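Local coordinates for protein muconate cycloisomerase (Azorhizobium caulinodans, PDB 3MY9) that is a magnesium-binding member of the enolase superfamily, pairing an N-terminal alpha/beta domain with a C-terminal barrel domain of the TIM type, at residues Arg88-Arg93 with Ala106-Ala111; Glu176-Leu181 with Asp215-Thr220; Met258-Arg263 with Ala292-Tyr297. All coordinates share one frame; numbering follows the deposited sequence.

In the fold
The three contacts follow one another along the chain without interleaving. Contact 1 lies in the N-terminal domain of the enolase superfamily fold, where helices 87-97 and 102-120 pack against each other. Contacts 2 and 3 lie in the barrel domain, each setting a barrel helix, 174-188 or 254-263, against a connection leading to a barrel strand, 222-223 or 296-297. The centre of contact 3 is about 25 Å from the centres of the other two, whereas the centres of contacts 1 and 2 are about 43 Å apart, on opposite sides of the chain's centre. Contact 1 thus holds helices of one domain together, contacts 2 and 3 pack the barrel's outer helices onto strand connections, and all border neighbouring subunits.

Contact 1 (Arg88-Arg93 with Ala106-Ala111); sequences RELMAR and AAVEMA
Leu90 and Val108, with Met91 and Glu109 beside them, join the two arms of an antiparallel helical hairpin in the N-terminal domain. Helices 87-97 and 102-120 are linked by a short connection, and their segments run at 165° with axes 10.4 Å apart. That spacing is wide enough for medium-sized aliphatic side chains between them.

The apolar contact is a meeting of methyls. CD2 of Leu90 lies 3.7 Å from CG1 of Val108, and the two side chains cross at about a right angle. Branched aliphatic side chains fill these buried positions and touch several neighbours: Leu90 also packs on Leu112, and Val108 reaches Leu71 and Ile79 of helix 64-79.

Met91 makes a looser contact. Its CG is anti to the backbone N (chi1 179°), but the chain then bends at both following bonds and delivers CE to the second helix. There the methyl meets the aliphatic root of Glu109, with CB 4.1 Å from CE of Met91. The unbranched, flexible thioether suits this detour.

The polar part lies at the far end of Glu109. Its OE1 accepts a hydrogen bond from Leu279 N and its OE2 one from Met280 N, at the start of helix 279-292. The buried carboxylate therefore ties the hairpin to the barrel domain, and the helix start would probably favour its negative charge. At the outer side of the hairpin, Arg88 NH2 hydrogen-bonds to Leu128 O of the second subunit.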
loop_
_atom_site.group_PDB
_atom_site.type_symbol
_atom_site.label_atom_id
_atom_site.label_comp_id
_atom_site.label_asym_id
_atom_site.label_seq_id
_atom_site.Cartn_x
_atom_site.Cartn_y
_atom_site.Cartn_z
ATOM N N ARG A 88 -5.272 -31.180 23.698
ATOM C CA ARG A 88 -5.470 -30.369 22.502
ATOM C C ARG A 88 -6.562 -30.950 21.628
ATOM O O ARG A 88 -7.304 -30.204 20.998
ATOM C CB ARG A 88 -4.185 -30.201 21.684
ATOM C CG ARG A 88 -4.190 -28.904 20.847
ATOM C CD ARG A 88 -3.017 -28.819 19.872
ATOM N NE ARG A 88 -1.694 -29.009 20.494
ATOM C CZ ARG A 88 -0.933 -28.038 20.966
ATOM N NH1 ARG A 88 -1.358 -26.791 20.953
ATOM N NH2 ARG A 88 0.259 -28.320 21.483
ATOM N N GLU A 89 -6.650 -32.279 21.577
ATOM C CA GLU A 89 -7.684 -32.951 20.792
ATOM C C GLU A 89 -9.071 -32.648 21.354
ATOM O O GLU A 89 -10.014 -32.441 20.595
ATOM C CB GLU A 89 -7.468 -34.467 20.768
ATOM C CG GLU A 89 -8.464 -35.231 19.876
ATOM C CD GLU A 89 -8.299 -36.745 19.976
ATOM O OE1 GLU A 89 -7.853 -37.379 18.992
ATOM O OE2 GLU A 89 -8.613 -37.304 21.051
ATOM N N LEU A 90 -9.205 -32.681 22.682
ATOM C CA LEU A 90 -10.495 -32.386 23.325
ATOM C C LEU A 90 -10.850 -30.917 23.115
ATOM O O LEU A 90 -12.006 -30.625 22.860
ATOM C CB LEU A 90 -10.490 -32.709 24.833
ATOM C CG LEU A 90 -11.831 -32.504 25.585
ATOM C CD1 LEU A 90 -12.860 -33.520 25.133
ATOM C CD2 LEU A 90 -11.663 -32.579 27.125
ATOM N N MET A 91 -9.875 -30.005 23.217
ATOM C CA MET A 91 -10.152 -28.567 23.007
ATOM C C MET A 91 -10.669 -28.294 21.603
ATOM O O MET A 91 -11.526 -27.419 21.422
ATOM C CB MET A 91 -8.918 -27.684 23.278
ATOM C CG MET A 91 -9.154 -26.148 23.035
ATOM S SD MET A 91 -10.431 -25.313 24.065
ATOM C CE MET A 91 -9.546 -25.295 25.655
ATOM N N ALA A 92 -10.142 -29.023 20.610
ATOM C CA ALA A 92 -10.622 -28.906 19.215
ATOM C C ALA A 92 -12.035 -29.461 19.092
ATOM O O ALA A 92 -12.830 -28.927 18.333
ATOM C CB ALA A 92 -9.684 -29.628 18.221
ATOM N N ARG A 93 -12.352 -30.520 19.832
ATOM C CA ARG A 93 -13.743 -31.021 19.877
ATOM C C ARG A 93 -14.684 -29.985 20.522
ATOM O O ARG A 93 -15.729 -29.701 19.988
ATOM C CB ARG A 93 -13.838 -32.373 20.591
ATOM N N ALA A 106 -11.679 -23.463 29.072
ATOM C CA ALA A 106 -10.399 -23.317 29.804
ATOM C C ALA A 106 -10.392 -24.043 31.169
ATOM O O ALA A 106 -9.348 -24.553 31.588
ATOM C CB ALA A 106 -10.029 -21.852 29.976
ATOM N N ALA A 107 -11.544 -24.125 31.837
ATOM C CA ALA A 107 -11.643 -24.867 33.111
ATOM C C ALA A 107 -11.470 -26.362 32.890
ATOM O O ALA A 107 -10.888 -27.058 33.727
ATOM C CB ALA A 107 -12.982 -24.592 33.826
ATOM N N VAL A 108 -11.980 -26.866 31.771
ATOM C CA VAL A 108 -11.801 -28.275 31.432
ATOM C C VAL A 108 -10.333 -28.596 31.170
ATOM O O VAL A 108 -9.813 -29.559 31.715
ATOM C CB VAL A 108 -12.625 -28.670 30.208
ATOM C CG1 VAL A 108 -12.177 -30.018 29.685
ATOM C CG2 VAL A 108 -14.107 -28.699 30.556
ATOM N N GLU A 109 -9.672 -27.769 30.352
ATOM C CA GLU A 109 -8.244 -27.920 30.030
ATOM C C GLU A 109 -7.382 -27.889 31.298
ATOM O O GLU A 109 -6.547 -28.762 31.526
ATOM C CB GLU A 109 -7.823 -26.785 29.097
ATOM C CG GLU A 109 -6.379 -26.838 28.611
ATOM C CD GLU A 109 -5.911 -25.514 28.046
ATOM O OE1 GLU A 109 -6.213 -24.476 28.666
ATOM O OE2 GLU A 109 -5.248 -25.501 26.979
ATOM N N MET A 110 -7.590 -26.862 32.101
ATOM C CA MET A 110 -6.963 -26.699 33.418
ATOM C C MET A 110 -7.000 -28.019 34.238
ATOM O O MET A 110 -5.975 -28.536 34.694
ATOM C CB MET A 110 -7.779 -25.621 34.143
ATOM C CG MET A 110 -7.127 -24.824 35.198
ATOM S SD MET A 110 -8.274 -23.518 35.713
ATOM C CE MET A 110 -8.348 -22.522 34.261
ATOM N N ALA A 111 -8.205 -28.550 34.398
ATOM C CA ALA A 111 -8.430 -29.743 35.197
ATOM C C ALA A 111 -7.734 -30.976 34.604
ATOM O O ALA A 111 -7.158 -31.776 35.334
ATOM C CB ALA A 111 -9.923 -29.983 35.350
#

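Contact 2 (Glu176-Leu181 with Asp215-Thr220); sequences EELRIL and DAFRPT
Phe217 sets CG anti to its carbonyl carbon (chi1 -65°), which carries the phenyl ring to helix 174-188; the like torsion of Leu181 (-72°) places that leucine's outer branch, whose CD1 meets Phe217 CD2 at 3.9 Å. The contact belongs to the alpha/beta barrel: the helix after strand 164-168 receives the turn that follows helix 207-215 and leads to strand 222-223. A type I turn from Asp215 to Arg218 reverses the chain there, with Arg218 at positive phi.

The main interaction is a CH-pi contact. Leu181 CB stands 3.8 Å from the centroid of the Phe217 ring, only 6° off the normal, almost over the middle of one face. Leu178 CD2 comes in at the rim, 3.9 Å from CE2 of Phe217 and raised from the ring plane on the same side as Leu181 CB. A flat ring suits this place because it offers its face to Leu181 and its rim to Leu178, one helical turn apart.

Leu181 continues inward onto Leu194 and Leu196 of strand 193-197, whereas Arg218 forms a salt bridge with Asp213 of the third subunit. The turn is tied to helix 174-188 by Phe217 O, which accepts a hydrogen bond from Arg185 NE.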
loop_
_atom_site.group_PDB
_atom_site.type_symbol
_atom_site.label_atom_id
_atom_site.label_comp_id
_atom_site.label_asym_id
_atom_site.label_seq_id
_atom_site.Cartn_x
_atom_site.Cartn_y
_atom_site.Cartn_z
ATOM N N GLU A 176 -3.410 17.762 37.070
ATOM C CA GLU A 176 -3.153 17.094 38.350
ATOM C C GLU A 176 -2.415 15.777 38.130
ATOM O O GLU A 176 -1.493 15.462 38.860
ATOM C CB GLU A 176 -4.453 16.863 39.143
ATOM C CG GLU A 176 -4.242 16.275 40.576
ATOM C CD GLU A 176 -5.518 16.242 41.418
ATOM O OE1 GLU A 176 -6.595 16.651 40.908
ATOM O OE2 GLU A 176 -5.438 15.819 42.600
ATOM N N GLU A 177 -2.793 15.031 37.094
ATOM C CA GLU A 177 -2.120 13.771 36.803
ATOM C C GLU A 177 -0.654 14.023 36.410
ATOM O O GLU A 177 0.222 13.232 36.768
ATOM C CB GLU A 177 -2.898 12.974 35.752
ATOM C CG GLU A 177 -4.286 12.570 36.303
ATOM C CD GLU A 177 -5.051 11.572 35.453
ATOM O OE1 GLU A 177 -4.886 11.560 34.208
ATOM O OE2 GLU A 177 -5.862 10.819 36.053
ATOM N N LEU A 178 -0.386 15.132 35.723
ATOM C CA LEU A 178 0.986 15.493 35.357
ATOM C C LEU A 178 1.845 15.830 36.580
ATOM O O LEU A 178 3.004 15.418 36.643
ATOM C CB LEU A 178 1.020 16.673 34.371
ATOM C CG LEU A 178 0.539 16.436 32.943
ATOM C CD1 LEU A 178 0.765 17.720 32.080
ATOM C CD2 LEU A 178 1.243 15.258 32.329
ATOM N N ARG A 179 1.286 16.599 37.518
ATOM C CA ARG A 179 1.983 16.935 38.771
ATOM C C ARG A 179 2.271 15.668 39.595
ATOM O O ARG A 179 3.315 15.538 40.232
ATOM C CB ARG A 179 1.146 17.913 39.633
ATOM C CG ARG A 179 0.967 19.302 39.012
ATOM C CD ARG A 179 0.428 20.355 40.031
ATOM N NE ARG A 179 -0.933 20.055 40.498
ATOM C CZ ARG A 179 -2.067 20.377 39.861
ATOM N NH1 ARG A 179 -2.045 21.024 38.693
ATOM N NH2 ARG A 179 -3.240 20.038 40.391
ATOM N N ILE A 180 1.321 14.745 39.597
ATOM C CA ILE A 180 1.527 13.437 40.230
ATOM C C ILE A 180 2.693 12.686 39.592
ATOM O O ILE A 180 3.572 12.218 40.288
ATOM C CB ILE A 180 0.231 12.592 40.249
ATOM C CG1 ILE A 180 -0.714 13.132 41.343
ATOM C CG2 ILE A 180 0.529 11.107 40.570
ATOM C CD1 ILE A 180 -2.129 12.612 41.270
ATOM N N LEU A 181 2.737 12.629 38.273
ATOM C CA LEU A 181 3.818 11.917 37.588
ATOM C C LEU A 181 5.142 12.592 37.864
ATOM O O LEU A 181 6.156 11.914 38.028
ATOM C CB LEU A 181 3.586 11.861 36.084
ATOM C CG LEU A 181 2.474 10.919 35.594
ATOM C CD1 LEU A 181 2.080 11.300 34.182
ATOM C CD2 LEU A 181 2.867 9.410 35.710
ATOM N N ASP A 215 3.887 10.702 27.900
ATOM C CA ASP A 215 5.061 10.107 27.256
ATOM C C ASP A 215 6.395 10.737 27.698
ATOM O O ASP A 215 7.416 10.051 27.671
ATOM C CB ASP A 215 4.912 10.111 25.717
ATOM C CG ASP A 215 6.237 9.791 24.983
ATOM O OD1 ASP A 215 6.552 8.579 24.752
ATOM O OD2 ASP A 215 6.960 10.758 24.629
ATOM N N ALA A 216 6.391 11.988 28.176
ATOM C CA ALA A 216 7.644 12.665 28.620
ATOM C C ALA A 216 8.191 12.068 29.909
ATOM O O ALA A 216 9.379 12.239 30.228
ATOM C CB ALA A 216 7.441 14.196 28.794
ATOM N N PHE A 217 7.341 11.350 30.650
ATOM C CA PHE A 217 7.768 10.698 31.877
ATOM C C PHE A 217 8.271 9.275 31.637
ATOM O O PHE A 217 8.610 8.546 32.590
ATOM C CB PHE A 217 6.600 10.720 32.849
ATOM C CG PHE A 217 6.225 12.117 33.265
ATOM C CD1 PHE A 217 6.901 12.739 34.301
ATOM C CD2 PHE A 217 5.278 12.829 32.576
ATOM C CE1 PHE A 217 6.594 14.048 34.664
ATOM C CE2 PHE A 217 4.954 14.131 32.932
ATOM C CZ PHE A 217 5.616 14.740 33.977
ATOM N N ARG A 218 8.278 8.870 30.361
ATOM C CA ARG A 218 8.849 7.585 29.938
ATOM C C ARG A 218 8.246 6.397 30.631
ATOM O O ARG A 218 8.960 5.546 31.114
ATOM C CB ARG A 218 10.377 7.563 30.137
ATOM C CG ARG A 218 11.056 8.714 29.422
ATOM C CD ARG A 218 12.571 8.570 29.383
ATOM N NE ARG A 218 13.140 9.653 28.574
ATOM C CZ ARG A 218 14.278 9.579 27.878
ATOM N NH1 ARG A 218 15.007 8.478 27.860
ATOM N NH2 ARG A 218 14.677 10.630 27.177
ATOM N N PRO A 219 6.922 6.313 30.683
ATOM C CA PRO A 219 6.380 5.101 31.309
ATOM C C PRO A 219 6.814 3.851 30.529
ATOM O O PRO A 219 7.125 3.934 29.345
ATOM C CB PRO A 219 4.883 5.310 31.214
ATOM C CG PRO A 219 4.687 6.268 30.115
ATOM C CD PRO A 219 5.868 7.160 30.122
ATOM N N THR A 220 6.872 2.706 31.194
ATOM C CA THR A 220 7.232 1.449 30.524
ATOM C C THR A 220 6.236 1.119 29.442
ATOM O O THR A 220 6.619 0.664 28.394
ATOM C CB THR A 220 7.372 0.313 31.550
ATOM O OG1 THR A 220 8.449 0.666 32.403
ATOM C CG2 THR A 220 7.651 -1.071 30.890
#

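Contact 3 (Met258-Arg263 with Ala292-Tyr297); sequences MEVVRR and AGLPGY
Val261 straddles a single methyl: both of its branches close on CB of Ala292, with CG2 at 3.8 Å and CG1 at 4.0 Å from that atom. The valine presents this fork because CG1 is anti to the backbone N (chi1 174°) while CG2 is anti to the carbonyl carbon. A small residue suits the receiving position, since alanine lets the helix come close without bringing a longer chain between.

Ala292 stands where helix 279-292 ends in a Schellman motif. Gly293 follows with phi of 78°, a conformation that a residue lacking CB adopts without strain, and the chain turns so that Leu294 points back to helix 254-263. Its CD1 lies 4.0 Å from CG2 of Val261 and more loosely, at 4.4 Å, from CG1 of Val260. The leucine thereby reaches both valines.

Another flank of the helix is polar. Glu259 OE2 takes a 2.6 Å salt-bridging hydrogen bond from Arg263 NH2, in the guanidinium plane and on the anti side of the carboxylate but tilted 29° out of the carboxylate plane, and a weak one from Arg262 NH1. Glu259 OE1 forms a salt bridge with Arg263 NH2 of the fourth subunit, and the reciprocal bridge also forms, so the network bridges the two chains.

In the barrel, Val260 and Glu259 lean on Leu231 of helix 231-240. The segment leaving Leu294 becomes strand 296-297, parallel to strand 268-270, so the contact fits helix 254-263 against the connection between helix 279-292 and its following strand.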
loop_
_atom_site.group_PDB
_atom_site.type_symbol
_atom_site.label_atom_id
_atom_site.label_comp_id
_atom_site.label_asym_id
_atom_site.label_seq_id
_atom_site.Cartn_x
_atom_site.Cartn_y
_atom_site.Cartn_z
ATOM N N MET A 258 -2.735 -11.079 14.935
ATOM C CA MET A 258 -2.251 -10.949 13.548
ATOM C C MET A 258 -2.622 -9.616 12.907
ATOM O O MET A 258 -1.837 -9.047 12.149
ATOM C CB MET A 258 -2.688 -12.119 12.642
ATOM C CG MET A 258 -1.920 -13.432 12.945
ATOM S SD MET A 258 -0.104 -13.546 12.643
ATOM C CE MET A 258 0.480 -11.894 12.497
ATOM N N GLU A 259 -3.806 -9.098 13.228
ATOM C CA GLU A 259 -4.208 -7.788 12.706
ATOM C C GLU A 259 -3.466 -6.640 13.409
ATOM O O GLU A 259 -3.109 -5.651 12.779
ATOM C CB GLU A 259 -5.708 -7.614 12.824
ATOM C CG GLU A 259 -6.226 -6.414 12.054
ATOM C CD GLU A 259 -6.041 -6.536 10.530
ATOM O OE1 GLU A 259 -6.048 -7.652 9.959
ATOM O OE2 GLU A 259 -5.882 -5.480 9.898
ATOM N N VAL A 260 -3.239 -6.771 14.711
ATOM C CA VAL A 260 -2.469 -5.797 15.440
ATOM C C VAL A 260 -1.045 -5.722 14.833
ATOM O O VAL A 260 -0.523 -4.634 14.634
ATOM C CB VAL A 260 -2.453 -6.124 16.955
ATOM C CG1 VAL A 260 -1.376 -5.364 17.719
ATOM C CG2 VAL A 260 -3.861 -5.878 17.571
ATOM N N VAL A 261 -0.423 -6.874 14.567
ATOM C CA VAL A 261 0.913 -6.891 13.989
ATOM C C VAL A 261 0.889 -6.243 12.620
ATOM O O VAL A 261 1.702 -5.398 12.330
ATOM C CB VAL A 261 1.471 -8.311 13.879
ATOM C CG1 VAL A 261 2.801 -8.337 13.135
ATOM C CG2 VAL A 261 1.592 -8.935 15.270
ATOM N N ARG A 262 -0.082 -6.626 11.800
ATOM C CA ARG A 262 -0.175 -6.161 10.417
ATOM C C ARG A 262 -0.333 -4.657 10.340
ATOM O O ARG A 262 0.176 -4.019 9.411
ATOM C CB ARG A 262 -1.386 -6.806 9.769
ATOM C CG ARG A 262 -1.597 -6.453 8.315
ATOM C CD ARG A 262 -2.851 -7.153 7.746
ATOM N NE ARG A 262 -3.241 -6.523 6.491
ATOM C CZ ARG A 262 -3.919 -5.377 6.383
ATOM N NH1 ARG A 262 -4.330 -4.729 7.460
ATOM N NH2 ARG A 262 -4.197 -4.890 5.170
ATOM N N ARG A 263 -1.089 -4.101 11.289
ATOM C CA ARG A 263 -1.336 -2.669 11.317
ATOM C C ARG A 263 -0.306 -1.955 12.208
ATOM O O ARG A 263 -0.323 -0.736 12.283
ATOM C CB ARG A 263 -2.748 -2.364 11.845
ATOM C CG ARG A 263 -3.876 -3.022 11.073
ATOM C CD ARG A 263 -4.351 -2.202 9.895
ATOM N NE ARG A 263 -5.520 -1.388 10.238
ATOM C CZ ARG A 263 -6.757 -1.852 10.370
ATOM N NH1 ARG A 263 -7.726 -1.017 10.684
ATOM N NH2 ARG A 263 -7.034 -3.146 10.221
ATOM N N ALA A 292 6.953 -11.481 16.315
ATOM C CA ALA A 292 6.687 -10.092 15.947
ATOM C C ALA A 292 7.365 -9.057 16.833
ATOM O O ALA A 292 7.290 -7.882 16.532
ATOM C CB ALA A 292 5.189 -9.805 15.918
ATOM N N GLY A 293 8.013 -9.484 17.902
ATOM C CA GLY A 293 8.723 -8.593 18.802
ATOM C C GLY A 293 7.808 -7.858 19.753
ATOM O O GLY A 293 8.156 -6.784 20.215
ATOM N N LEU A 294 6.641 -8.424 20.055
ATOM C CA LEU A 294 5.693 -7.799 20.992
ATOM C C LEU A 294 5.713 -8.563 22.316
ATOM O O LEU A 294 5.314 -9.716 22.352
ATOM C CB LEU A 294 4.276 -7.775 20.410
ATOM C CG LEU A 294 4.054 -7.184 18.983
ATOM C CD1 LEU A 294 2.551 -7.122 18.722
ATOM C CD2 LEU A 294 4.621 -5.804 18.812
ATOM N N PRO A 295 6.233 -7.956 23.399
ATOM C CA PRO A 295 6.148 -8.633 24.702
ATOM C C PRO A 295 4.691 -8.742 25.226
ATOM O O PRO A 295 3.817 -7.941 24.900
ATOM C CB PRO A 295 6.971 -7.743 25.652
ATOM C CG PRO A 295 7.636 -6.753 24.813
ATOM C CD PRO A 295 6.955 -6.678 23.480
ATOM N N GLY A 296 4.462 -9.775 26.024
ATOM C CA GLY A 296 3.206 -9.982 26.658
ATOM C C GLY A 296 3.228 -9.598 28.117
ATOM O O GLY A 296 4.277 -9.639 28.810
ATOM N N TYR A 297 2.038 -9.240 28.566
ATOM C CA TYR A 297 1.757 -8.900 29.943
ATOM C C TYR A 297 0.649 -9.854 30.385
ATOM O O TYR A 297 -0.245 -10.141 29.613
ATOM C CB TYR A 297 1.308 -7.452 29.956
ATOM C CG TYR A 297 0.834 -6.899 31.278
ATOM C CD1 TYR A 297 1.653 -6.940 32.398
ATOM C CD2 TYR A 297 -0.410 -6.271 31.393
ATOM C CE1 TYR A 297 1.249 -6.424 33.595
ATOM C CE2 TYR A 297 -0.829 -5.732 32.626
ATOM C CZ TYR A 297 0.016 -5.805 33.707
ATOM O OH TYR A 297 -0.337 -5.273 34.921
#